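3-Hydroxyacyl-CoA dehydrogenase (Ralstonia eutropha H16, PDB 4PZC) catalyses the NAD+-dependent oxidation of (S)-3-hydroxyacyl-CoA thioesters to 3-oxoacyl-CoA, probably acting on (S)-3-hydroxybutyryl-CoA. Local coordinates at residues L231-M234 / I235-T239; V98-L101 / K102-G106; G207-P211 / E212-E216; L157-S160 / D161-A165. All blocks are in the same frame, centred on the assembly; numbering follows the deposited sequence.

In the fold
All four contacts are local, and each runs along a helix or lies at a helix end. Contacts 2 and 4 belong to the NAD-binding Rossmann domain, their centres about 19 Å apart: contact 2 lies along the helix between strands 85-88 and 113-117, while contact 4 starts the helix leading to strand 177-182, outermost in this chain's sheet. Contacts 1 and 3 lie in the helical C-terminal domain, about 17 Å apart between centres and about 5 Å between nearest atoms. Contact 1 lies near the NAD+ site, the side chain of Ile235 about 6 Å from that of NAD-binding Asn143. Contact 3, about 47 Å from contact 2 between centres, meets the second subunit.

Contact 1: L231-M234 / I235-T239; sequences LADM and IGLDT
Leu231 and Ala232 receive the two backbone bonds that close the last turn of helix 228-235. Ile235 N reaches Leu231 O at 3.0 Å, and Gly236 N reaches Ala232 O at 2.9 Å. Beyond them the chain breaks away, because Gly236 takes a phi of 109°, the first residue to leave helical angles.

One apolar pair lies within the last turn, the other spans the break. Leu231 CG, carried anti to the backbone N (chi1 -169°), meets the tip of Ile235, its CD1, at 3.9 Å; the two side chains cross obliquely, and CD1 also rests 3.6 Å from Leu231 O. Further on, Leu237 turns CD2 back against the first helix, bringing it to 3.6 Å from Ala232 CB. Phe201 of helix 189-205 backs both Ala232 and Leu237, and Met265 adds to the packing on Leu237.

The carboxylates find their partners elsewhere in the chain. Asp233 lies alongside Leu237, pointing the same way, but this aspartate is buried and its carboxylate is taken up by Tyr282 OH and the backbone NH groups of Val279 and Tyr280. Asp238 pairs with Lys274, predicted to bind NAD+. A glycine of positive phi thus ends helix 228-235 and serves as N-cap of helix 237-251, in the C-terminal domain near the NAD+ site, with the side chain of Ile235 about 6 Å from that of Asn143, which binds NAD+.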
loop_
_atom_site.group_PDB
_atom_site.type_symbol
_atom_site.label_atom_id
_atom_site.label_comp_id
_atom_site.label_asym_id
_atom_site.label_seq_id
_atom_site.Cartn_x
_atom_site.Cartn_y
_atom_site.Cartn_z
ATOM N N LEU A 231 3.315 -2.459 -10.164
ATOM C CA LEU A 231 2.734 -1.133 -10.143
ATOM C C LEU A 231 3.678 -0.126 -10.766
ATOM O O LEU A 231 3.239 0.751 -11.534
ATOM C CB LEU A 231 2.420 -0.697 -8.717
ATOM C CG LEU A 231 1.572 0.569 -8.619
ATOM C CD1 LEU A 231 0.328 0.455 -9.494
ATOM C CD2 LEU A 231 1.187 0.829 -7.167
ATOM N N ALA A 232 4.965 -0.258 -10.437
ATOM C CA ALA A 232 5.963 0.667 -10.925
ATOM C C ALA A 232 6.090 0.571 -12.447
ATOM O O ALA A 232 6.282 1.589 -13.124
ATOM C CB ALA A 232 7.284 0.401 -10.262
ATOM N N ASP A 233 5.950 -0.650 -12.969
ATOM C CA ASP A 233 6.053 -0.910 -14.408
ATOM C C ASP A 233 4.946 -0.218 -15.197
ATOM O O ASP A 233 5.176 0.198 -16.348
ATOM C CB ASP A 233 6.083 -2.427 -14.707
ATOM C CG ASP A 233 7.471 -3.041 -14.542
ATOM O OD1 ASP A 233 8.426 -2.285 -14.242
ATOM O OD2 ASP A 233 7.622 -4.272 -14.728
ATOM N N MET A 234 3.771 -0.073 -14.567
ATOM C CA MET A 234 2.625 0.637 -15.161
ATOM C C MET A 234 2.749 2.144 -15.055
ATOM O O MET A 234 2.387 2.867 -15.952
ATOM C CB MET A 234 1.342 0.244 -14.454
ATOM C CG MET A 234 1.052 -1.232 -14.508
ATOM S SD MET A 234 -0.201 -1.738 -13.314
ATOM C CE MET A 234 -0.563 -3.371 -13.994
ATOM N N ILE A 235 3.208 2.637 -13.922
ATOM C CA ILE A 235 3.444 4.062 -13.791
ATOM C C ILE A 235 4.552 4.546 -14.727
ATOM O O ILE A 235 4.420 5.585 -15.333
ATOM C CB ILE A 235 3.785 4.397 -12.324
ATOM C CG1 ILE A 235 2.492 4.440 -11.530
ATOM C CG2 ILE A 235 4.578 5.702 -12.185
ATOM C CD1 ILE A 235 2.663 3.971 -10.100
ATOM N N GLY A 236 5.633 3.784 -14.829
ATOM C CA GLY A 236 6.825 4.207 -15.575
ATOM C C GLY A 236 7.916 4.506 -14.574
ATOM O O GLY A 236 7.713 5.296 -13.637
ATOM N N LEU A 237 9.070 3.881 -14.747
ATOM C CA LEU A 237 10.138 4.007 -13.751
ATOM C C LEU A 237 10.818 5.363 -13.812
ATOM O O LEU A 237 11.284 5.914 -12.805
ATOM C CB LEU A 237 11.196 2.942 -13.967
ATOM C CG LEU A 237 10.689 1.510 -13.902
ATOM C CD1 LEU A 237 11.849 0.541 -14.034
ATOM C CD2 LEU A 237 9.885 1.268 -12.628
ATOM N N ASP A 238 10.914 5.877 -15.025
ATOM C CA ASP A 238 11.334 7.251 -15.238
ATOM C C ASP A 238 10.446 8.242 -14.444
ATOM O O ASP A 238 10.965 9.191 -13.855
ATOM C CB ASP A 238 11.353 7.558 -16.743
ATOM C CG ASP A 238 9.996 7.409 -17.373
ATOM O OD1 ASP A 238 9.233 6.493 -16.983
ATOM O OD2 ASP A 238 9.675 8.221 -18.252
ATOM N N THR A 239 9.135 7.985 -14.417
ATOM C CA THR A 239 8.176 8.753 -13.637
ATOM C C THR A 239 8.373 8.553 -12.134
ATOM O O THR A 239 8.375 9.521 -11.339
ATOM C CB THR A 239 6.740 8.293 -13.936
ATOM O OG1 THR A 239 6.557 8.185 -15.349
ATOM C CG2 THR A 239 5.700 9.272 -13.326
#

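Contact 2: V98-L101 / K102-G106; sequences VKIL and KQIDG
Lys102 runs back along helix 94-107 beside Val98, pointing the same way, while its neighbour Leu101 sends its side chain to different surroundings. The lysine chain bends at chi2 (-89°), which lays the aliphatic part against the valine: CG and NZ of Lys102 both come to 4.1 Å from Val98 CG1. Its backbone N bonds Val98 O, with Lys102 N to Val98 O at 2.9 Å.

Leu101 faces the sheet. Its CD2 lies 4.0 Å from CD1 of Ile104, and the same CD1 is shared with Ile100, whose CG2 stands alongside it. The three residues form a compact apolar ridge, with Ile104 at the centre. Ile104 N bonds Ile100 O almost straight, at an N-H...O angle of 179°, and Asp105 N bonds Leu101 O. The ridge presses on Glu88 and Val86 of strand 85-88, on Ile114 of strand 113-117 and on Val9 of strand 5-9, the packing of a helix in a beta-alpha-beta crossover of the Rossmann fold. Asp105 turns its carboxylate to Ser131 N.

The chemistry divides the helix lengthwise: branched hydrocarbon against the sheet, lysine on the exposed flank. The apolar ridge is the part of the helix that packs on the sheet, while the charged end of Lys102 can stay with solvent.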
loop_
_atom_site.group_PDB
_atom_site.type_symbol
_atom_site.label_atom_id
_atom_site.label_comp_id
_atom_site.label_asym_id
_atom_site.label_seq_id
_atom_site.Cartn_x
_atom_site.Cartn_y
_atom_site.Cartn_z
ATOM N N VAL A 98 3.887 27.916 -16.621
ATOM C CA VAL A 98 3.795 29.331 -16.205
ATOM C C VAL A 98 3.099 30.143 -17.297
ATOM O O VAL A 98 1.986 30.656 -17.097
ATOM C CB VAL A 98 5.199 29.943 -15.875
ATOM C CG1 VAL A 98 5.184 31.465 -15.889
ATOM C CG2 VAL A 98 5.701 29.455 -14.517
ATOM N N LYS A 99 3.758 30.232 -18.453
ATOM C CA LYS A 99 3.251 31.010 -19.581
ATOM C C LYS A 99 1.737 30.858 -19.715
ATOM O O LYS A 99 1.004 31.848 -19.694
ATOM C CB LYS A 99 3.942 30.573 -20.870
ATOM C CG LYS A 99 5.213 31.345 -21.185
ATOM C CD LYS A 99 6.273 30.453 -21.844
ATOM C CE LYS A 99 7.594 31.189 -22.084
ATOM N NZ LYS A 99 8.750 30.446 -21.489
ATOM N N ILE A 100 1.280 29.613 -19.816
ATOM C CA ILE A 100 -0.150 29.331 -19.906
ATOM C C ILE A 100 -0.971 30.042 -18.833
ATOM O O ILE A 100 -1.981 30.675 -19.146
ATOM C CB ILE A 100 -0.464 27.831 -19.820
ATOM C CG1 ILE A 100 0.191 27.062 -20.980
ATOM C CG2 ILE A 100 -1.973 27.604 -19.830
ATOM C CD1 ILE A 100 0.372 25.583 -20.701
ATOM N N LEU A 101 -0.542 29.950 -17.581
ATOM C CA LEU A 101 -1.303 30.546 -16.480
ATOM C C LEU A 101 -1.287 32.079 -16.534
ATOM O O LEU A 101 -2.296 32.726 -16.274
ATOM C CB LEU A 101 -0.799 30.032 -15.134
ATOM C CG LEU A 101 -0.978 28.519 -14.909
ATOM C CD1 LEU A 101 -0.169 28.075 -13.709
ATOM C CD2 LEU A 101 -2.423 28.074 -14.729
ATOM N N LYS A 102 -0.156 32.659 -16.901
ATOM C CA LYS A 102 -0.106 34.086 -17.175
ATOM C C LYS A 102 -1.113 34.430 -18.286
ATOM O O LYS A 102 -1.946 35.319 -18.136
ATOM C CB LYS A 102 1.291 34.475 -17.627
ATOM C CG LYS A 102 2.353 34.386 -16.555
ATOM C CD LYS A 102 2.448 35.701 -15.814
ATOM C CE LYS A 102 3.672 35.733 -14.923
ATOM N NZ LYS A 102 4.939 35.569 -15.693
ATOM N N GLN A 103 -1.026 33.707 -19.400
ATOM C CA GLN A 103 -1.955 33.873 -20.512
ATOM C C GLN A 103 -3.379 33.781 -19.981
ATOM O O GLN A 103 -4.154 34.726 -20.120
ATOM C CB GLN A 103 -1.700 32.807 -21.580
ATOM C CG GLN A 103 -2.397 33.005 -22.921
ATOM C CD GLN A 103 -2.428 31.706 -23.731
ATOM O OE1 GLN A 103 -1.379 31.162 -24.073
ATOM N NE2 GLN A 103 -3.634 31.188 -24.010
ATOM N N ILE A 104 -3.714 32.668 -19.342
ATOM C CA ILE A 104 -5.034 32.524 -18.741
ATOM C C ILE A 104 -5.386 33.707 -17.831
ATOM O O ILE A 104 -6.479 34.270 -17.936
ATOM C CB ILE A 104 -5.137 31.247 -17.898
ATOM C CG1 ILE A 104 -5.011 29.996 -18.776
ATOM C CG2 ILE A 104 -6.461 31.216 -17.136
ATOM C CD1 ILE A 104 -4.614 28.756 -17.991
ATOM N N ASP A 105 -4.467 34.052 -16.924
ATOM C CA ASP A 105 -4.638 35.176 -15.997
ATOM C C ASP A 105 -4.925 36.462 -16.777
ATOM O O ASP A 105 -5.756 37.272 -16.371
ATOM C CB ASP A 105 -3.379 35.329 -15.141
ATOM C CG ASP A 105 -3.539 36.322 -14.007
ATOM O OD1 ASP A 105 -4.630 36.393 -13.418
ATOM O OD2 ASP A 105 -2.545 37.003 -13.659
ATOM N N GLY A 106 -4.231 36.621 -17.909
ATOM C CA GLY A 106 -4.501 37.682 -18.905
ATOM C C GLY A 106 -5.943 37.810 -19.391
ATOM O O GLY A 106 -6.467 38.906 -19.473
#

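Contact 3: G207-P211 / E212-E216; sequences GLASP and EEIDE
Ser210 grips the first turn of helix 211-222 at its start. Its OG accepts from Glu213 N at 3.3 Å, the N-H...O angle being 160°, which makes Ser210 a true N-cap; the hydroxyl is put there by chi1 of 86°, which sets OG between the backbone N and the carbonyl carbon. The serine carbonyl, Ser210 O, takes Ile214 N at 2.7 Å, and Pro211 O takes Asp215 N at 2.8 Å.

The tight side is Ile214, whose CG1 meets Ala209 CB at 3.8 Å. Val203 and Leu204 of helix 189-205 close over this isoleucine, so loop and helix share one apolar patch, and the Pro211 ring packs on Leu204, Leu229 and Tyr280. That earlier helix ends in a Schellman motif at Gly207, a residue of positive phi. Four residues later helix 211-222 begins, in the C-terminal domain. Asp215 is buried here too, gripped by Tyr280 OH and the NH groups of Leu229 and Ala230.

At the subunit interface, Glu213 OE2 accepts from Thr180 N of the second subunit, and Lys182 of the same neighbour bonds Gly207 O. Toward solvent the contact is looser. Exposed Glu212 folds back at chi2 (79°), bringing OE1 within 3.4 Å of Ser210 OG, a weak hydrogen bond, and lies alongside the proline ring with Glu212 OE1 3.8 Å from Pro211 CG.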
loop_
_atom_site.group_PDB
_atom_site.type_symbol
_atom_site.label_atom_id
_atom_site.label_comp_id
_atom_site.label_asym_id
_atom_site.label_seq_id
_atom_site.Cartn_x
_atom_site.Cartn_y
_atom_site.Cartn_z
ATOM N N GLY A 207 18.903 -7.929 -3.213
ATOM C CA GLY A 207 18.600 -9.333 -3.460
ATOM C C GLY A 207 18.021 -10.120 -2.303
ATOM O O GLY A 207 18.420 -11.232 -2.077
ATOM N N LEU A 208 17.083 -9.557 -1.568
ATOM C CA LEU A 208 16.556 -10.256 -0.401
ATOM C C LEU A 208 15.538 -11.244 -0.835
ATOM O O LEU A 208 15.345 -12.275 -0.176
ATOM C CB LEU A 208 15.885 -9.298 0.584
ATOM C CG LEU A 208 16.839 -8.230 1.103
ATOM C CD1 LEU A 208 16.078 -7.338 2.057
ATOM C CD2 LEU A 208 18.055 -8.850 1.771
ATOM N N ALA A 209 14.876 -10.906 -1.934
ATOM C CA ALA A 209 13.824 -11.715 -2.478
ATOM C C ALA A 209 13.696 -11.458 -3.970
ATOM O O ALA A 209 14.280 -10.509 -4.523
ATOM C CB ALA A 209 12.521 -11.396 -1.780
ATOM N N SER A 210 12.932 -12.323 -4.622
ATOM C CA SER A 210 12.657 -12.155 -6.033
ATOM C C SER A 210 11.498 -11.167 -6.179
ATOM O O SER A 210 10.653 -11.020 -5.275
ATOM C CB SER A 210 12.342 -13.486 -6.725
ATOM O OG SER A 210 10.967 -13.813 -6.597
ATOM N N PRO A 211 11.467 -10.485 -7.326
ATOM C CA PRO A 211 10.423 -9.533 -7.590
ATOM C C PRO A 211 9.030 -10.168 -7.437
ATOM O O PRO A 211 8.227 -9.708 -6.617
ATOM C CB PRO A 211 10.691 -9.090 -9.034
ATOM C CG PRO A 211 11.818 -9.894 -9.553
ATOM C CD PRO A 211 12.454 -10.597 -8.414
ATOM N N GLU A 212 8.760 -11.227 -8.195
ATOM C CA GLU A 212 7.432 -11.863 -8.166
ATOM C C GLU A 212 7.042 -12.107 -6.729
ATOM O O GLU A 212 5.955 -11.767 -6.304
ATOM C CB GLU A 212 7.411 -13.201 -8.909
ATOM C CG GLU A 212 7.739 -13.128 -10.398
ATOM C CD GLU A 212 9.225 -13.003 -10.703
ATOM O OE1 GLU A 212 10.072 -13.255 -9.796
ATOM O OE2 GLU A 212 9.545 -12.634 -11.859
ATOM N N GLU A 213 7.968 -12.676 -5.975
ATOM C CA GLU A 213 7.734 -12.962 -4.563
ATOM C C GLU A 213 7.506 -11.676 -3.761
ATOM O O GLU A 213 6.680 -11.640 -2.859
ATOM C CB GLU A 213 8.915 -13.739 -3.972
ATOM C CG GLU A 213 8.995 -15.230 -4.326
ATOM C CD GLU A 213 10.078 -15.948 -3.528
ATOM O OE1 GLU A 213 11.205 -15.391 -3.404
ATOM O OE2 GLU A 213 9.802 -17.047 -2.991
ATOM N N ILE A 214 8.253 -10.626 -4.081
ATOM C CA ILE A 214 8.067 -9.355 -3.412
ATOM C C ILE A 214 6.623 -8.858 -3.629
ATOM O O ILE A 214 5.951 -8.376 -2.681
ATOM C CB ILE A 214 9.088 -8.323 -3.921
ATOM C CG1 ILE A 214 10.494 -8.625 -3.400
ATOM C CG2 ILE A 214 8.708 -6.924 -3.483
ATOM C CD1 ILE A 214 11.601 -7.780 -4.036
ATOM N N ASP A 215 6.154 -8.971 -4.878
ATOM C CA ASP A 215 4.792 -8.547 -5.232
ATOM C C ASP A 215 3.758 -9.448 -4.542
ATOM O O ASP A 215 2.750 -8.970 -4.009
ATOM C CB ASP A 215 4.595 -8.537 -6.754
ATOM C CG ASP A 215 5.196 -7.273 -7.451
ATOM O OD1 ASP A 215 5.765 -6.361 -6.799
ATOM O OD2 ASP A 215 5.065 -7.183 -8.694
ATOM N N GLU A 216 4.040 -10.745 -4.514
ATOM C CA GLU A 216 3.150 -11.694 -3.870
ATOM C C GLU A 216 2.963 -11.282 -2.419
ATOM O O GLU A 216 1.829 -11.104 -1.943
ATOM C CB GLU A 216 3.696 -13.145 -3.923
ATOM C CG GLU A 216 3.573 -13.934 -5.245
ATOM C CD GLU A 216 4.211 -15.357 -5.203
ATOM O OE1 GLU A 216 3.809 -16.229 -4.376
ATOM O OE2 GLU A 216 5.121 -15.626 -6.030
#

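Contact 4: L157-S160 / D161-A165; sequences LQTS and DTTHA
Thr159 CG2 meets the side chain of Thr163, the two side chains crossing at about a right angle. In Thr159 chi1 of -55° turns CG2 away from its own backbone N, and this methyl lies 3.9 Å from Thr163 CB and 4.0 Å from Thr163 CG2. The same rotation leaves OG1 beside the backbone N, where it bonds Phe136 O. Ile137 of strand 136-141 backs both threonines.

Ser160 is the N-cap of helix 161-173, the helix of the Rossmann domain that follows strand 150-155 and leads to strand 177-182. With chi1 at 63° its OG tucks in over the first turn, Ser160 OG lying 2.8 Å from Thr163 N. It also approaches Thr163 OG1, a hydroxyl pair that is doubtful because the position of Thr163 OG1 is less certain. A further bond joins Ser160 OG to Asp134 O, tying the cap to the loop before strand 136-141. The backbone takes over at His164, with His164 N bonding Ser160 O at 3.0 Å. Asp161 CB leans away from the loop, and its OD1 forms a salt bridge with Arg155.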
loop_
_atom_site.group_PDB
_atom_site.type_symbol
_atom_site.label_atom_id
_atom_site.label_comp_id
_atom_site.label_asym_id
_atom_site.label_seq_id
_atom_site.Cartn_x
_atom_site.Cartn_y
_atom_site.Cartn_z
ATOM N N LEU A 157 0.086 28.317 -0.357
ATOM C CA LEU A 157 0.162 29.213 0.782
ATOM C C LEU A 157 -0.788 30.425 0.636
ATOM O O LEU A 157 -1.122 31.063 1.628
ATOM C CB LEU A 157 1.619 29.681 0.890
ATOM C CG LEU A 157 2.139 30.254 2.192
ATOM C CD1 LEU A 157 1.919 29.260 3.321
ATOM C CD2 LEU A 157 3.616 30.606 2.071
ATOM N N GLN A 158 -1.202 30.745 -0.598
ATOM C CA GLN A 158 -2.019 31.937 -0.890
ATOM C C GLN A 158 -3.484 31.645 -1.088
ATOM O O GLN A 158 -4.317 32.508 -0.850
ATOM C CB GLN A 158 -1.566 32.607 -2.176
ATOM C CG GLN A 158 -0.101 32.938 -2.242
ATOM C CD GLN A 158 0.648 31.910 -3.032
ATOM O OE1 GLN A 158 0.402 30.706 -2.883
ATOM N NE2 GLN A 158 1.566 32.366 -3.884
ATOM N N THR A 159 -3.802 30.457 -1.584
ATOM C CA THR A 159 -5.179 30.108 -1.877
ATOM C C THR A 159 -6.057 30.607 -0.741
ATOM O O THR A 159 -5.693 30.439 0.397
ATOM C CB THR A 159 -5.311 28.590 -2.023
ATOM O OG1 THR A 159 -4.390 28.141 -3.013
ATOM C CG2 THR A 159 -6.719 28.187 -2.433
ATOM N N SER A 160 -7.190 31.238 -1.053
ATOM C CA SER A 160 -8.116 31.752 -0.027
ATOM C C SER A 160 -9.013 30.659 0.451
ATOM O O SER A 160 -9.215 29.663 -0.252
ATOM C CB SER A 160 -9.007 32.862 -0.593
ATOM O OG SER A 160 -9.845 32.397 -1.641
ATOM N N ASP A 161 -9.611 30.865 1.615
ATOM C CA ASP A 161 -10.632 29.928 2.099
ATOM C C ASP A 161 -11.792 29.813 1.106
ATOM O O ASP A 161 -12.332 28.725 0.854
ATOM C CB ASP A 161 -11.155 30.367 3.464
ATOM C CG ASP A 161 -10.125 30.204 4.547
ATOM O OD1 ASP A 161 -9.403 29.194 4.507
ATOM O OD2 ASP A 161 -10.032 31.081 5.430
ATOM N N THR A 162 -12.148 30.959 0.543
ATOM C CA THR A 162 -13.241 31.047 -0.400
ATOM C C THR A 162 -12.976 30.248 -1.681
ATOM O O THR A 162 -13.875 29.522 -2.151
ATOM C CB THR A 162 -13.505 32.519 -0.779
ATOM O OG1 THR A 162 -13.292 33.371 0.365
ATOM C CG2 THR A 162 -14.916 32.678 -1.336
ATOM N N THR A 163 -11.762 30.406 -2.234
ATOM C CA THR A 163 -11.345 29.710 -3.451
ATOM C C THR A 163 -11.390 28.245 -3.170
ATOM O O THR A 163 -11.764 27.437 -4.024
ATOM C CB THR A 163 -9.883 29.997 -3.858
ATOM O OG1 THR A 163 -9.696 31.386 -4.146
ATOM C CG2 THR A 163 -9.518 29.204 -5.095
ATOM N N HIS A 164 -10.973 27.904 -1.961
ATOM C CA HIS A 164 -10.939 26.517 -1.559
ATOM C C HIS A 164 -12.334 25.892 -1.566
ATOM O O HIS A 164 -12.535 24.867 -2.218
ATOM C CB HIS A 164 -10.262 26.369 -0.203
ATOM C CG HIS A 164 -10.600 25.101 0.493
ATOM N ND1 HIS A 164 -10.306 23.867 -0.038
ATOM C CD2 HIS A 164 -11.214 24.873 1.678
ATOM C CE1 HIS A 164 -10.728 22.929 0.792
ATOM N NE2 HIS A 164 -11.283 23.513 1.839
ATOM N N ALA A 165 -13.296 26.511 -0.885
ATOM C CA ALA A 165 -14.636 25.905 -0.742
ATOM C C ALA A 165 -15.360 25.769 -2.086
ATOM O O ALA A 165 -16.035 24.763 -2.365
ATOM C CB ALA A 165 -15.481 26.685 0.246
#